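Local atomic coordinates of acetolactate synthase, small subunit (Thermotoga maritima, PDB entry 2FGC), a protein that belongs to the small subunits of acetolactate synthase, carrying an ACT domain and a second domain, and probably serves as a regulatory partner. Residues 116-121 with 160-165. Numbering follows the deposited sequence.
Sequences ALIKVR and EAFINL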
# COMPACT_ATOMS: atom_id res chain seq x y z
N ALA A 116 7.53 3.32 0.14
CA ALA A 116 8.18 2.71 1.30
C ALA A 116 8.45 3.78 2.34
O ALA A 116 8.76 4.92 1.99
CB ALA A 116 9.48 2.08 0.88
N LEU A 117 8.30 3.43 3.61
CA LEU A 117 8.84 4.25 4.72
C LEU A 117 10.13 3.60 5.19
O LEU A 117 10.12 2.40 5.53
CB LEU A 117 7.87 4.34 5.90
CG LEU A 117 6.57 5.10 5.64
CD1 LEU A 117 5.84 5.34 6.94
CD2 LEU A 117 6.83 6.42 4.97
N ILE A 118 11.24 4.35 5.21
CA ILE A 118 12.51 3.75 5.62
C ILE A 118 13.16 4.45 6.82
O ILE A 118 13.53 5.62 6.70
CB ILE A 118 13.47 3.71 4.45
CG1 ILE A 118 12.78 3.01 3.29
CG2 ILE A 118 14.74 2.95 4.84
CD1 ILE A 118 13.07 3.57 1.95
N LYS A 119 13.32 3.75 7.96
CA LYS A 119 14.05 4.30 9.13
C LYS A 119 15.55 3.97 9.02
O LYS A 119 15.91 2.80 8.99
CB LYS A 119 13.50 3.71 10.41
CG LYS A 119 13.80 4.43 11.70
CD LYS A 119 13.25 3.59 12.90
CE LYS A 119 12.57 4.42 13.99
NZ LYS A 119 11.39 3.70 14.55
N VAL A 120 16.41 4.99 8.90
CA VAL A 120 17.86 4.78 8.79
C VAL A 120 18.57 5.48 9.92
O VAL A 120 18.26 6.59 10.22
CB VAL A 120 18.48 5.29 7.47
CG1 VAL A 120 17.98 4.53 6.33
CG2 VAL A 120 18.11 6.69 7.21
N ARG A 121 19.52 4.80 10.56
CA ARG A 121 20.39 5.40 11.59
C ARG A 121 21.61 6.07 10.90
O ARG A 121 22.14 5.52 9.94
CB ARG A 121 20.90 4.28 12.50
CG ARG A 121 21.63 4.76 13.77
CD ARG A 121 22.08 3.57 14.62
N GLU A 160 13.58 -0.23 -4.83
CA GLU A 160 14.54 -1.22 -4.40
C GLU A 160 15.97 -0.76 -4.60
O GLU A 160 16.83 -0.95 -3.72
CB GLU A 160 14.28 -2.55 -5.10
CG GLU A 160 13.40 -3.42 -4.22
CD GLU A 160 12.62 -4.47 -4.98
OE1 GLU A 160 12.98 -4.75 -6.16
OE2 GLU A 160 11.64 -5.02 -4.41
N ALA A 161 16.24 -0.15 -5.74
CA ALA A 161 17.55 0.45 -5.98
C ALA A 161 17.90 1.41 -4.83
O ALA A 161 19.02 1.44 -4.33
CB ALA A 161 17.57 1.15 -7.32
N PHE A 162 16.92 2.18 -4.39
CA PHE A 162 17.15 3.12 -3.30
C PHE A 162 17.52 2.40 -1.97
O PHE A 162 18.56 2.69 -1.36
CB PHE A 162 15.92 4.04 -3.09
CG PHE A 162 16.10 4.95 -1.93
CD1 PHE A 162 16.85 6.12 -2.06
CD2 PHE A 162 15.61 4.62 -0.69
CE1 PHE A 162 17.07 7.00 -0.97
CE2 PHE A 162 15.84 5.49 0.44
CZ PHE A 162 16.58 6.69 0.26
N ILE A 163 16.67 1.47 -1.55
CA ILE A 163 16.90 0.60 -0.41
C ILE A 163 18.23 -0.10 -0.42
O ILE A 163 18.90 -0.18 0.61
CB ILE A 163 15.76 -0.40 -0.27
CG1 ILE A 163 14.54 0.32 0.32
CG2 ILE A 163 16.17 -1.64 0.59
CD1 ILE A 163 13.14 -0.46 0.07
N ASN A 164 18.63 -0.61 -1.57
CA ASN A 164 19.93 -1.27 -1.66
C ASN A 164 21.13 -0.36 -1.56
O ASN A 164 22.23 -0.80 -1.19
CB ASN A 164 19.99 -2.12 -2.91
CG ASN A 164 19.03 -3.31 -2.83
OD1 ASN A 164 18.79 -3.90 -1.75
ND2 ASN A 164 18.45 -3.67 -3.97
N LEU A 165 20.93 0.92 -1.85
CA LEU A 165 22.03 1.87 -1.78
C LEU A 165 22.32 2.36 -0.36
O LEU A 165 23.37 3.02 -0.09
CB LEU A 165 21.77 3.04 -2.71
CG LEU A 165 22.02 2.72 -4.17
CD1 LEU A 165 21.53 3.88 -5.01
CD2 LEU A 165 23.49 2.49 -4.44
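The amide of Asn164 donates a hydrogen bond to Glu160 O, with 2.8 Å between Asn164 N and that oxygen, and the helical turn so closed presents Phe162 and Ile163 to Ile118 on the facing strand. Between these two segments the contact is apolar and converges on one methyl group, Ile118 CD1. That methyl meets the rim of the Phe162 ring, 3.7 Å from Phe162 CE2 and 3.8 Å from Phe162 CD2. Because it lies near the ring plane, it abuts the edge and does not cover a face. Ile118 and Phe162 extend from opposite sides and overlap in passing, Phe162 reaching from the helix toward the sheet with CG trans to its own amide nitrogen (chi1 177°). Ile163 approaches the same methyl from its own branch, Ile163 CG1 standing 3.9 Å from Ile118 CD1, although its CB does not point straight at the strand. Ile118 turns CG1 beside its backbone N (chi1 -54°), and a chi2 of 142°, away from a staggered value, carries CD1 to where it meets the Phe162 ring edge and Ile163 CG1 from two directions roughly at right angles. The topology is that of a ferredoxin-like beta-alpha-beta-beta-alpha-beta domain: 110-121 is its first strand, inside an antiparallel four-stranded sheet, and 156-165 its second helix, packed on one face. Within this frame the CA atoms of Ile118 and Ile163, 8.1 Å apart, are the nearest across the two segments. Helix 126-135 lies alongside, Leu132 and Val133 touching Phe162, while Phe136 meets the same ring edge-to-face. Ile152 of the adjoining strand 147-154 touches both Ile118 and Phe162, and Leu166, next in sequence after Leu165, packs on Ile118.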